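Local structure of protein-glutamine gamma-glutamyltransferase 2 (1G0D) at residues L473-K478 against V490-K495; L558-A563 against M575-I580; F189-N194 against Q257-A262; G230-R235 against W273-V278; I376-L381 against Y440-G445. The protein probably catalyses the calcium-dependent formation of covalent bonds between peptide-bound glutamine and primary amines, including the side-chain amino group of protein lysines. All coordinates share one frame; numbering follows the deposited sequence.

Contact 1 of 5, residues L473-K478 against V490-K495; sequences LQLSIK and VIVEVK
Lys478 NZ reaches Glu493 OE2 at 2.6 Å in a salt bridge, coming down from above the carboxylate plane, 73° out of it. The same oxygen takes a second ammonium: Lys495 NZ, 3.0 Å from Glu493 OE2, sits on its anti side close to the plane. That ammonium also gives a weak hydrogen bond to Ser476 OG at 2.9 Å. The anion in the middle holds two like charges 4.8 Å apart, NZ of Lys478 to NZ of Lys495, and probably screens one from the other. Glu493 CG stands anti to the backbone N (chi1 165°), and the side chain runs out straight, while Lys495 curls back on itself to bring its amine in. Ala537 and Lys539 of strand 536-544 lie against Glu493. On the reverse face everything is apolar: Leu475 CD1 meets Val494 CG2 at 3.5 Å and Val492 CG1 at 3.9 Å, and Ile477 CG2 packs on Val490 CG1. Between the two faces runs the backbone ladder, with Ser476 and Glu493 one of its hydrogen-bonded pairs. This is an antiparallel beta hairpin, and its residues Ser476 to Lys478 belong to a GTP site proposed by similarity.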
# COMPACT_ATOMS: atom_id res chain seq x y z
N LEU A 473 31.65 0.29 26.88
CA LEU A 473 30.46 1.09 27.11
C LEU A 473 29.33 0.68 26.15
O LEU A 473 29.57 0.43 24.97
CB LEU A 473 30.80 2.56 26.94
CG LEU A 473 31.10 3.42 28.19
CD1 LEU A 473 31.30 2.57 29.42
CD2 LEU A 473 32.35 4.27 27.93
N GLN A 474 28.11 0.62 26.67
CA GLN A 474 26.95 0.26 25.86
C GLN A 474 25.80 1.18 26.19
O GLN A 474 25.30 1.19 27.31
CB GLN A 474 26.55 -1.19 26.12
CG GLN A 474 27.68 -2.20 25.90
CD GLN A 474 28.16 -2.28 24.45
OE1 GLN A 474 29.23 -2.84 24.15
NE2 GLN A 474 27.37 -1.72 23.53
N LEU A 475 25.37 1.94 25.20
CA LEU A 475 24.30 2.92 25.37
C LEU A 475 22.98 2.36 24.87
O LEU A 475 22.95 1.66 23.87
CB LEU A 475 24.67 4.20 24.60
CG LEU A 475 24.17 5.60 25.00
CD1 LEU A 475 24.19 5.82 26.50
CD2 LEU A 475 25.04 6.62 24.31
N SER A 476 21.89 2.66 25.57
CA SER A 476 20.57 2.17 25.18
C SER A 476 19.48 3.04 25.78
O SER A 476 19.67 3.56 26.86
CB SER A 476 20.39 0.72 25.65
OG SER A 476 20.14 0.65 27.05
N ILE A 477 18.37 3.22 25.06
CA ILE A 477 17.23 4.03 25.53
C ILE A 477 16.06 3.11 25.75
O ILE A 477 15.86 2.19 24.97
CB ILE A 477 16.84 5.11 24.48
CG1 ILE A 477 18.00 6.07 24.28
CG2 ILE A 477 15.65 5.91 24.94
CD1 ILE A 477 18.03 6.69 22.93
N LYS A 478 15.28 3.35 26.80
CA LYS A 478 14.15 2.47 27.09
C LYS A 478 12.93 3.20 27.56
O LYS A 478 13.03 4.23 28.19
CB LYS A 478 14.54 1.45 28.14
CG LYS A 478 15.91 1.66 28.77
CD LYS A 478 16.53 0.34 29.21
CE LYS A 478 17.61 0.57 30.27
NZ LYS A 478 18.22 -0.72 30.76
N VAL A 490 11.91 8.26 30.39
CA VAL A 490 12.61 7.46 29.39
C VAL A 490 13.98 7.23 30.00
O VAL A 490 14.67 8.19 30.33
CB VAL A 490 12.84 8.24 28.06
CG1 VAL A 490 13.74 7.45 27.16
CG2 VAL A 490 11.52 8.53 27.36
N ILE A 491 14.40 5.99 30.18
CA ILE A 491 15.73 5.78 30.73
C ILE A 491 16.78 5.63 29.64
O ILE A 491 16.52 5.04 28.59
CB ILE A 491 15.80 4.55 31.61
CG1 ILE A 491 14.81 4.69 32.73
CG2 ILE A 491 17.17 4.39 32.19
CD1 ILE A 491 13.57 4.00 32.39
N VAL A 492 17.94 6.22 29.90
CA VAL A 492 19.09 6.14 29.00
C VAL A 492 20.10 5.40 29.87
O VAL A 492 20.57 5.95 30.86
CB VAL A 492 19.63 7.56 28.64
CG1 VAL A 492 20.89 7.46 27.81
CG2 VAL A 492 18.58 8.33 27.86
N GLU A 493 20.41 4.16 29.53
CA GLU A 493 21.34 3.40 30.33
C GLU A 493 22.65 3.15 29.64
O GLU A 493 22.70 2.71 28.50
CB GLU A 493 20.69 2.08 30.72
CG GLU A 493 21.68 1.05 31.24
CD GLU A 493 21.01 -0.23 31.70
OE1 GLU A 493 20.76 -0.36 32.92
OE2 GLU A 493 20.75 -1.11 30.84
N VAL A 494 23.73 3.44 30.35
CA VAL A 494 25.09 3.24 29.87
C VAL A 494 25.61 2.01 30.59
O VAL A 494 25.68 1.99 31.81
CB VAL A 494 25.99 4.44 30.27
CG1 VAL A 494 27.37 4.22 29.72
CG2 VAL A 494 25.38 5.77 29.81
N LYS A 495 25.97 0.96 29.87
CA LYS A 495 26.46 -0.25 30.53
C LYS A 495 27.93 -0.37 30.30
O LYS A 495 28.37 -0.52 29.18
CB LYS A 495 25.80 -1.54 29.97
CG LYS A 495 24.50 -2.03 30.67
CD LYS A 495 23.44 -2.59 29.68
CE LYS A 495 23.33 -1.74 28.36
NZ LYS A 495 22.37 -0.58 28.34

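Contact 2 of 5, residues L558-A563 against M575-I580; sequences LIRVKA and MTVANI
Ile559 with Ile580, Val561 with Ala578 and Ala563 with Thr576 are the hydrogen-bonded pairs of this antiparallel hairpin. Each exchanges two backbone bonds, Ile580 N lying 2.7 Å from Ile559 O. The longest of them, from Thr576 N to Ala563 O, measures 3.2 Å. Ala578 to Ile580 belong to a GTP site proposed by similarity. Among side chains, one polar bond crosses: Arg560 NE gives its hydrogen to Asn579 OD1 at 2.9 Å, almost straight at 176°. It lands on a lone pair in the amide plane, and the oxygen lies in the guanidinium plane, yet the two flat groups are turned 84° against each other. The rest of the guanidinium is gripped from outside, NH1 by Ser517 and Asn330, NH2 by a salt bridge to Asp326. Lys562 NZ pairs with that same aspartate.

Apolar contact flanks the polar one. Val577 is clasped between the two long chains, its CG1 3.5 Å from Arg560 CG and its CG2 3.7 Å from Lys562 CG. On the other face Ile580 CD1 touches Val561 CG2 at 3.8 Å.

The hairpin runs through the middle of a mixed sheet, strand 502-513 beside 558-566 and strand 409-414 beside 573-581. The face with Val561, Ala563, Ala578 and Ile580 packs on strands 473-479 and 488-496.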
# COMPACT_ATOMS: atom_id res chain seq x y z
N LEU A 558 5.04 11.43 17.80
CA LEU A 558 6.38 10.85 17.87
C LEU A 558 7.48 11.71 18.54
O LEU A 558 7.62 12.91 18.28
CB LEU A 558 6.84 10.51 16.47
CG LEU A 558 6.28 9.32 15.73
CD1 LEU A 558 6.54 9.57 14.25
CD2 LEU A 558 6.94 7.99 16.21
N ILE A 559 8.30 11.07 19.36
CA ILE A 559 9.38 11.76 20.02
C ILE A 559 10.68 11.00 19.79
O ILE A 559 10.84 9.87 20.25
CB ILE A 559 9.09 11.89 21.54
CG1 ILE A 559 8.03 12.98 21.76
CG2 ILE A 559 10.38 12.24 22.30
CD1 ILE A 559 7.40 12.95 23.11
N ARG A 560 11.60 11.61 19.07
CA ARG A 560 12.87 10.96 18.82
C ARG A 560 13.86 11.29 19.94
O ARG A 560 14.21 12.45 20.11
CB ARG A 560 13.44 11.44 17.49
CG ARG A 560 14.59 10.63 16.95
CD ARG A 560 14.83 11.03 15.51
NE ARG A 560 13.87 10.43 14.61
CZ ARG A 560 13.88 10.57 13.29
NH1 ARG A 560 12.95 9.98 12.54
NH2 ARG A 560 14.81 11.32 12.71
N VAL A 561 14.27 10.30 20.71
CA VAL A 561 15.24 10.51 21.78
C VAL A 561 16.60 10.06 21.29
O VAL A 561 16.70 9.02 20.64
CB VAL A 561 14.87 9.70 23.02
CG1 VAL A 561 15.91 9.91 24.12
CG2 VAL A 561 13.49 10.10 23.50
N LYS A 562 17.64 10.85 21.56
CA LYS A 562 19.01 10.51 21.15
C LYS A 562 19.97 10.60 22.32
O LYS A 562 19.80 11.39 23.23
CB LYS A 562 19.50 11.46 20.06
CG LYS A 562 18.58 11.52 18.87
CD LYS A 562 19.18 12.42 17.79
CE LYS A 562 18.33 12.45 16.54
NZ LYS A 562 19.12 13.03 15.43
N ALA A 563 21.00 9.78 22.32
CA ALA A 563 21.92 9.85 23.43
C ALA A 563 23.30 9.72 22.84
O ALA A 563 23.51 8.92 21.93
CB ALA A 563 21.66 8.73 24.43
N MET A 575 26.56 6.59 19.88
CA MET A 575 25.20 7.13 19.75
C MET A 575 24.15 6.02 19.71
O MET A 575 24.44 4.87 19.40
CB MET A 575 25.09 7.99 18.49
CG MET A 575 24.09 9.17 18.59
SD MET A 575 23.42 9.70 16.98
CE MET A 575 24.36 8.58 15.85
N THR A 576 22.91 6.40 20.03
CA THR A 576 21.79 5.48 20.01
C THR A 576 20.54 6.32 19.92
O THR A 576 20.35 7.25 20.68
CB THR A 576 21.71 4.63 21.27
OG1 THR A 576 22.81 3.72 21.30
CG2 THR A 576 20.45 3.83 21.26
N VAL A 577 19.69 6.01 18.96
CA VAL A 577 18.47 6.79 18.83
C VAL A 577 17.26 5.92 19.06
O VAL A 577 17.31 4.73 18.84
CB VAL A 577 18.41 7.44 17.46
CG1 VAL A 577 17.10 8.21 17.30
CG2 VAL A 577 19.57 8.37 17.31
N ALA A 578 16.18 6.52 19.55
CA ALA A 578 14.95 5.80 19.80
C ALA A 578 13.80 6.69 19.40
O ALA A 578 13.84 7.89 19.65
CB ALA A 578 14.84 5.44 21.27
N ASN A 579 12.79 6.13 18.75
CA ASN A 579 11.63 6.92 18.38
C ASN A 579 10.51 6.41 19.21
O ASN A 579 10.19 5.22 19.15
CB ASN A 579 11.28 6.75 16.92
CG ASN A 579 12.16 7.56 16.04
OD1 ASN A 579 11.82 8.69 15.71
ND2 ASN A 579 13.30 7.01 15.67
N ILE A 580 9.91 7.30 19.98
CA ILE A 580 8.83 6.89 20.83
C ILE A 580 7.47 7.26 20.30
O ILE A 580 7.14 8.43 20.17
CB ILE A 580 8.99 7.48 22.23
CG1 ILE A 580 10.41 7.23 22.72
CG2 ILE A 580 8.00 6.83 23.19
CD1 ILE A 580 10.67 7.69 24.15

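Contact 3 of 5, residues F189-N194 against Q257-A262; sequences FEVLDN and QQWSKA
Trp259 pushes the six-membered end of its indole against the helix at Glu190 and Val191, and buries more surface here than any other residue. Its CG is anti to the backbone N (chi1 172°), which starts the ring off toward the other helix. CH2 comes within 3.6 Å of Val191 CA, and Val191 CG2 crosses the ring end obliquely, 3.7 Å from the same CH2.

Glu190 comes the other way. Its extended chain slides past the indole in the opposite direction, the carboxylate turned 65° from the ring plane, and OE2 passes 3.6 Å from Trp259 CZ3. Beyond the ring that oxygen accepts a hydrogen bond from Ser260 OG, 2.8 Å away, on its syn lone pair. The other oxygen is tied in through a water, which donates to Glu190 OE1 at 2.7 Å and also to Ser260 O. Both carboxylate oxygens are therefore anchored to one residue of the 253-261 helix.

Asn194, just past its helix, turns ND2 back to Glu190 O at 2.6 Å, which sets the amide beside the tryptophan, nearly perpendicular to it. The packing joins the last turns of two transglutaminase core helices, away from the catalytic residues. Arg229 links the two sides, its O taking Trp259 NE1 and its NH1 reaching Asn194 OD1. Val264 lies against Glu190, Asn194 and Trp259, while Ile219 and Met222 of helix 212-223 pack on Val191.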
# COMPACT_ATOMS: atom_id res chain seq x y z
N PHE A 189 -10.03 1.14 -14.46
CA PHE A 189 -9.79 1.33 -15.91
C PHE A 189 -9.79 2.81 -16.28
O PHE A 189 -9.24 3.18 -17.30
CB PHE A 189 -10.86 0.63 -16.77
CG PHE A 189 -10.66 -0.87 -16.88
CD1 PHE A 189 -11.56 -1.75 -16.28
CD2 PHE A 189 -9.52 -1.39 -17.48
CE1 PHE A 189 -11.31 -3.13 -16.26
CE2 PHE A 189 -9.27 -2.77 -17.47
CZ PHE A 189 -10.16 -3.64 -16.85
N GLU A 190 -10.38 3.65 -15.43
CA GLU A 190 -10.41 5.10 -15.65
C GLU A 190 -9.03 5.69 -15.33
O GLU A 190 -8.57 6.66 -15.95
CB GLU A 190 -11.45 5.72 -14.72
CG GLU A 190 -11.93 7.06 -15.21
CD GLU A 190 -12.84 7.78 -14.23
OE1 GLU A 190 -13.19 8.92 -14.56
OE2 GLU A 190 -13.19 7.24 -13.15
N VAL A 191 -8.37 5.13 -14.33
CA VAL A 191 -7.04 5.57 -13.97
C VAL A 191 -6.12 5.23 -15.16
O VAL A 191 -5.21 5.97 -15.49
CB VAL A 191 -6.52 4.81 -12.71
CG1 VAL A 191 -5.08 5.19 -12.43
CG2 VAL A 191 -7.40 5.15 -11.51
N LEU A 192 -6.38 4.10 -15.82
CA LEU A 192 -5.53 3.70 -16.93
C LEU A 192 -5.85 4.61 -18.12
O LEU A 192 -4.97 4.91 -18.94
CB LEU A 192 -5.80 2.23 -17.29
CG LEU A 192 -5.11 1.06 -16.52
CD1 LEU A 192 -5.61 -0.30 -17.02
CD2 LEU A 192 -3.59 1.15 -16.68
N ASP A 193 -7.10 5.07 -18.20
CA ASP A 193 -7.55 5.92 -19.32
C ASP A 193 -7.13 7.37 -19.27
O ASP A 193 -7.20 8.08 -20.27
CB ASP A 193 -9.07 5.88 -19.44
CG ASP A 193 -9.61 4.53 -19.91
OD1 ASP A 193 -10.84 4.32 -19.82
OD2 ASP A 193 -8.81 3.68 -20.37
N ASN A 194 -6.70 7.82 -18.10
CA ASN A 194 -6.31 9.21 -17.90
C ASN A 194 -4.82 9.40 -17.77
O ASN A 194 -4.34 10.47 -17.37
CB ASN A 194 -6.99 9.75 -16.65
CG ASN A 194 -8.44 10.02 -16.89
OD1 ASN A 194 -8.77 11.03 -17.48
ND2 ASN A 194 -9.31 9.12 -16.45
N GLN A 257 -13.43 6.98 -5.26
CA GLN A 257 -14.71 7.53 -5.69
C GLN A 257 -14.60 9.06 -5.78
O GLN A 257 -15.15 9.68 -6.69
CB GLN A 257 -15.85 7.11 -4.75
CG GLN A 257 -16.08 5.60 -4.60
CD GLN A 257 -16.73 4.90 -5.83
OE1 GLN A 257 -16.89 5.50 -6.90
NE2 GLN A 257 -17.11 3.62 -5.67
N GLN A 258 -13.85 9.66 -4.85
CA GLN A 258 -13.67 11.12 -4.81
C GLN A 258 -12.90 11.64 -6.04
O GLN A 258 -13.28 12.63 -6.63
CB GLN A 258 -12.92 11.50 -3.54
CG GLN A 258 -12.90 12.98 -3.24
CD GLN A 258 -12.28 13.32 -1.87
OE1 GLN A 258 -11.39 14.19 -1.79
NE2 GLN A 258 -12.76 12.67 -0.78
N TRP A 259 -11.81 10.95 -6.38
CA TRP A 259 -10.99 11.27 -7.55
C TRP A 259 -11.83 11.23 -8.86
O TRP A 259 -11.75 12.11 -9.71
CB TRP A 259 -9.86 10.23 -7.65
CG TRP A 259 -9.06 10.31 -8.91
CD1 TRP A 259 -8.02 11.16 -9.15
CD2 TRP A 259 -9.21 9.50 -10.09
NE1 TRP A 259 -7.50 10.93 -10.42
CE2 TRP A 259 -8.21 9.92 -11.01
CE3 TRP A 259 -10.08 8.46 -10.46
CZ2 TRP A 259 -8.06 9.33 -12.28
CZ3 TRP A 259 -9.93 7.88 -11.72
CH2 TRP A 259 -8.92 8.32 -12.61
N SER A 260 -12.62 10.18 -9.03
CA SER A 260 -13.45 10.06 -10.22
C SER A 260 -14.65 11.00 -10.16
O SER A 260 -14.95 11.69 -11.11
CB SER A 260 -13.94 8.64 -10.34
OG SER A 260 -14.88 8.56 -11.39
N LYS A 261 -15.35 11.00 -9.04
CA LYS A 261 -16.50 11.86 -8.87
C LYS A 261 -16.18 13.29 -9.26
O LYS A 261 -16.96 13.92 -9.97
CB LYS A 261 -16.98 11.84 -7.42
CG LYS A 261 -18.39 11.33 -7.21
CD LYS A 261 -18.51 9.87 -7.63
CE LYS A 261 -19.57 9.16 -6.81
NZ LYS A 261 -19.11 9.08 -5.41
N ALA A 262 -15.04 13.81 -8.79
CA ALA A 262 -14.58 15.19 -9.05
C ALA A 262 -14.05 15.45 -10.44
O ALA A 262 -13.52 16.51 -10.69
CB ALA A 262 -13.50 15.58 -8.07
O HOH W 1 -14.75 10.87 -13.45

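Contact 4 of 5, residues G230-R235 against W273-V278; sequences GVLTGR and WVFAAV
The helical bond from Val278 N to Val274 O, 3.1 Å long, sets these two valines one turn apart, and Leu232 reaches across to both of them. Its CD1 methyl does nearly all the touching. It lies 3.8 Å from Val274 CG1, where the two side chains cross at about a right angle, and 4.1 Å from Val278 CG2. Phe275 closes in on the same methyl: CD1 of Leu232 sits in the plane of the ring, at its edge, 3.6 Å from Phe275 CD1. Farther along that rim Phe275 CZ meets Gly234 CA at 4.0 Å, so strand 232-234 is met by the ring's edge twice. Phe275 CG lies anti to its carbonyl carbon (chi1 -66°), starting the ring toward the strand. One residue before Leu232, Val231 CG1 makes a looser contact with Val278 CG1, 4.3 Å away. Ile255 of helix 253-261 touches Val231, Leu232, Val274 and Val278, completing the apolar cluster, and Asn224 ND2 donates a hydrogen bond to the backbone oxygen of Leu232. Helix 272-286 starts at the active-site Cys272, the arrangement of papain-like enzymes, in which the nucleophile heads a buried helix; here that helix is walled by the short strand.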
# COMPACT_ATOMS: atom_id res chain seq x y z
N GLY A 230 -3.14 12.59 -11.30
CA GLY A 230 -2.81 11.52 -10.37
C GLY A 230 -3.97 11.27 -9.46
O GLY A 230 -4.91 12.04 -9.47
N VAL A 231 -3.91 10.22 -8.66
CA VAL A 231 -5.04 9.95 -7.79
C VAL A 231 -4.99 10.72 -6.48
O VAL A 231 -6.03 11.14 -5.97
CB VAL A 231 -5.15 8.46 -7.49
CG1 VAL A 231 -6.25 8.15 -6.36
CG2 VAL A 231 -5.46 7.78 -8.76
N LEU A 232 -3.78 10.89 -5.94
CA LEU A 232 -3.62 11.59 -4.68
C LEU A 232 -2.57 12.67 -4.73
O LEU A 232 -1.61 12.60 -5.50
CB LEU A 232 -3.21 10.62 -3.58
CG LEU A 232 -4.24 9.69 -2.96
CD1 LEU A 232 -3.53 8.48 -2.36
CD2 LEU A 232 -5.03 10.45 -1.90
N THR A 233 -2.74 13.65 -3.86
CA THR A 233 -1.81 14.74 -3.73
C THR A 233 -1.03 14.42 -2.45
O THR A 233 -1.63 14.07 -1.42
CB THR A 233 -2.59 16.08 -3.59
OG1 THR A 233 -3.10 16.47 -4.87
CG2 THR A 233 -1.71 17.18 -3.06
N GLY A 234 0.29 14.49 -2.49
CA GLY A 234 1.04 14.20 -1.29
C GLY A 234 1.28 15.45 -0.45
O GLY A 234 1.54 16.53 -0.99
N ARG A 235 1.17 15.31 0.87
CA ARG A 235 1.44 16.40 1.79
C ARG A 235 2.18 15.73 2.94
O ARG A 235 1.58 14.98 3.72
CB ARG A 235 0.17 17.01 2.33
CG ARG A 235 0.42 18.19 3.28
CD ARG A 235 0.49 19.46 2.45
NE ARG A 235 -0.22 20.56 3.09
CZ ARG A 235 -0.75 21.58 2.43
NH1 ARG A 235 -1.37 22.53 3.09
NH2 ARG A 235 -0.66 21.65 1.10
N TRP A 273 2.16 5.20 2.94
CA TRP A 273 1.31 4.00 3.10
C TRP A 273 -0.11 4.14 2.47
O TRP A 273 -0.75 3.13 2.17
CB TRP A 273 1.19 3.57 4.58
CG TRP A 273 0.28 4.44 5.31
CD1 TRP A 273 -1.07 4.29 5.44
CD2 TRP A 273 0.61 5.71 5.88
NE1 TRP A 273 -1.60 5.39 6.06
CE2 TRP A 273 -0.59 6.28 6.34
CE3 TRP A 273 1.81 6.41 6.06
CZ2 TRP A 273 -0.63 7.54 6.96
CZ3 TRP A 273 1.77 7.65 6.66
CH2 TRP A 273 0.56 8.20 7.11
N VAL A 274 -0.61 5.37 2.29
CA VAL A 274 -1.92 5.56 1.64
C VAL A 274 -1.84 5.36 0.10
O VAL A 274 -2.82 4.97 -0.54
CB VAL A 274 -2.46 6.99 1.88
CG1 VAL A 274 -3.78 7.14 1.21
CG2 VAL A 274 -2.64 7.23 3.31
N PHE A 275 -0.66 5.63 -0.48
CA PHE A 275 -0.38 5.47 -1.91
C PHE A 275 -0.27 3.97 -2.17
O PHE A 275 -0.76 3.47 -3.16
CB PHE A 275 1.00 6.02 -2.32
CG PHE A 275 1.16 7.50 -2.19
CD1 PHE A 275 0.05 8.34 -2.18
CD2 PHE A 275 2.43 8.04 -1.96
CE1 PHE A 275 0.19 9.69 -1.92
CE2 PHE A 275 2.60 9.40 -1.69
CZ PHE A 275 1.48 10.22 -1.67
N ALA A 276 0.44 3.28 -1.28
CA ALA A 276 0.63 1.84 -1.43
C ALA A 276 -0.71 1.11 -1.32
O ALA A 276 -1.03 0.29 -2.20
CB ALA A 276 1.60 1.35 -0.39
N ALA A 277 -1.50 1.40 -0.28
CA ALA A 277 -2.81 0.78 -0.10
C ALA A 277 -3.69 1.04 -1.30
O ALA A 277 -4.31 0.13 -1.77
CB ALA A 277 -3.47 1.34 1.07
N VAL A 278 -3.75 2.28 -1.80
CA VAL A 278 -4.58 2.57 -2.99
C VAL A 278 -4.01 1.81 -4.21
O VAL A 278 -4.75 1.39 -5.08
CB VAL A 278 -4.61 4.10 -3.27
CG1 VAL A 278 -5.24 4.40 -4.60
CG2 VAL A 278 -5.37 4.79 -2.21

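Contact 5 of 5, residues I376-L381 against Y440-G445; sequences IKEGNL and YKYPEG
Chi2 of Lys377, at -70°, turns CD toward Tyr442, and an anti chi3 carries CE straight on, drawing the lysine chain across one face of the phenol at about a right angle. CD stands over that face near CE2 and CE over the middle. A second bend, at chi4, leaves NZ 4.2 Å from the ring centroid and 19° off the normal, a cation-pi contact. The ammonium also donates to Leu438 O, so the ring is its second partner.

At the far end of the phenol, Tyr442 OH donates to Glu378 OE1. The modelled 2.4 Å between those two oxygens is very short, and the exact length is doubtful. The carboxylate is turned 75° from the ring, and its OE2 forms a salt bridge with Lys448.

Nearer the backbone, a water donates to Ile376 O at 2.7 Å and to Tyr440 O at 3.1 Å, stitching the helix end to the loop. Tyr440 O also receives a CA-H...O contact from Lys377 CA at 3.2 Å. Ile376 CG2 touches the edge of the Tyr440 ring, 4.2 Å from CD2. Gly379, with positive phi, forms a Schellman motif after the last helical turn. The loop of Tyr442 also carries Glu444, a calcium ligand by similarity.

Tyr442 thus has a cation over its face and an anion at its hydroxyl, and Lys448 probably helps keep Glu378 charged.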
# COMPACT_ATOMS: atom_id res chain seq x y z
N ILE A 376 17.18 -7.20 -5.96
CA ILE A 376 17.62 -6.50 -4.76
C ILE A 376 18.43 -7.49 -3.91
O ILE A 376 19.59 -7.23 -3.55
CB ILE A 376 16.41 -5.95 -3.93
CG1 ILE A 376 15.57 -4.98 -4.78
CG2 ILE A 376 16.92 -5.27 -2.68
CD1 ILE A 376 16.37 -3.86 -5.37
N LYS A 377 17.83 -8.64 -3.60
CA LYS A 377 18.51 -9.64 -2.78
C LYS A 377 19.90 -9.98 -3.27
O LYS A 377 20.83 -10.06 -2.48
CB LYS A 377 17.69 -10.93 -2.76
CG LYS A 377 17.60 -11.62 -1.42
CD LYS A 377 18.90 -12.22 -1.04
CE LYS A 377 18.81 -12.92 0.32
NZ LYS A 377 17.75 -13.96 0.32
N GLU A 378 20.04 -10.16 -4.58
CA GLU A 378 21.33 -10.54 -5.15
C GLU A 378 22.22 -9.39 -5.59
O GLU A 378 23.36 -9.60 -6.02
CB GLU A 378 21.09 -11.50 -6.32
CG GLU A 378 20.59 -12.91 -5.91
CD GLU A 378 21.28 -13.49 -4.66
OE1 GLU A 378 20.56 -13.98 -3.77
OE2 GLU A 378 22.53 -13.47 -4.56
N GLY A 379 21.69 -8.18 -5.47
CA GLY A 379 22.44 -6.99 -5.82
C GLY A 379 22.58 -6.69 -7.30
O GLY A 379 23.61 -6.16 -7.70
N ASN A 380 21.61 -7.02 -8.13
CA ASN A 380 21.77 -6.68 -9.54
C ASN A 380 21.02 -5.39 -9.78
O ASN A 380 19.81 -5.38 -9.90
CB ASN A 380 21.20 -7.76 -10.43
CG ASN A 380 21.10 -7.32 -11.87
OD1 ASN A 380 21.67 -6.29 -12.25
ND2 ASN A 380 20.38 -8.09 -12.68
N LEU A 381 21.75 -4.29 -9.83
CA LEU A 381 21.13 -2.99 -10.02
C LEU A 381 20.96 -2.69 -11.49
O LEU A 381 20.45 -1.65 -11.84
CB LEU A 381 22.01 -1.92 -9.39
CG LEU A 381 21.97 -1.62 -7.89
CD1 LEU A 381 21.70 -2.86 -7.10
CD2 LEU A 381 23.29 -1.00 -7.45
N TYR A 440 14.56 -9.83 0.92
CA TYR A 440 15.27 -8.65 0.46
C TYR A 440 16.72 -8.68 0.72
O TYR A 440 17.48 -8.21 -0.11
CB TYR A 440 14.70 -7.39 1.08
CG TYR A 440 13.39 -7.00 0.46
CD1 TYR A 440 12.18 -7.41 1.02
CD2 TYR A 440 13.36 -6.23 -0.69
CE1 TYR A 440 10.98 -7.05 0.46
CE2 TYR A 440 12.16 -5.85 -1.27
CZ TYR A 440 10.97 -6.26 -0.69
OH TYR A 440 9.78 -5.84 -1.24
N LYS A 441 17.14 -9.23 1.85
CA LYS A 441 18.57 -9.21 2.08
C LYS A 441 19.16 -10.35 2.88
O LYS A 441 18.53 -10.91 3.76
CB LYS A 441 18.97 -7.88 2.72
CG LYS A 441 17.98 -7.30 3.71
CD LYS A 441 18.14 -5.81 3.75
CE LYS A 441 18.69 -5.36 5.09
NZ LYS A 441 19.82 -4.41 4.88
N TYR A 442 20.41 -10.67 2.57
CA TYR A 442 21.10 -11.73 3.24
C TYR A 442 21.32 -11.24 4.64
O TYR A 442 21.45 -10.05 4.85
CB TYR A 442 22.39 -11.98 2.54
CG TYR A 442 22.14 -12.80 1.32
CD1 TYR A 442 21.80 -14.14 1.44
CD2 TYR A 442 22.30 -12.26 0.05
CE1 TYR A 442 21.62 -14.93 0.33
CE2 TYR A 442 22.13 -13.05 -1.07
CZ TYR A 442 21.79 -14.39 -0.92
OH TYR A 442 21.62 -15.20 -2.02
N PRO A 443 21.38 -12.14 5.62
CA PRO A 443 21.57 -11.73 7.01
C PRO A 443 22.81 -10.89 7.16
O PRO A 443 23.80 -11.10 6.48
CB PRO A 443 21.64 -13.03 7.79
CG PRO A 443 21.82 -14.09 6.76
CD PRO A 443 21.29 -13.60 5.48
N GLU A 444 22.72 -9.93 8.07
CA GLU A 444 23.79 -8.99 8.35
C GLU A 444 25.10 -9.67 8.71
O GLU A 444 25.14 -10.50 9.62
CB GLU A 444 23.35 -8.14 9.49
CG GLU A 444 24.06 -6.86 9.61
CD GLU A 444 23.60 -6.18 10.86
OE1 GLU A 444 22.38 -5.92 10.94
OE2 GLU A 444 24.44 -5.93 11.76
N GLY A 445 26.17 -9.32 8.03
CA GLY A 445 27.45 -9.95 8.31
C GLY A 445 27.75 -11.19 7.48
O GLY A 445 28.90 -11.57 7.30
O HOH W 2 19.96 -6.49 -0.94

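Overall arrangement
Contacts 2 and 4 are buried; contacts 1, 3 and 5 are only partly so. Contacts 1 and 2 are two hairpins packed face to face, their centres 11 Å apart, with apolar side chains between them and a probable hydrogen bond from Thr576 OG1 to Leu475 O. Their polar side chains lie mainly on the faces turned away from each other, a lysine-glutamate network in one and, buried in the other, an arginine-asparagine bond. Contacts 3 and 4 also touch, where Trp259 packs on Gly230 and Val231, but contact 4 is wholly apolar beside the active site while contact 3 adds a water-bridged carboxylate. Contact 5 touches none of the others and relies on charge, an aromatic ring and water.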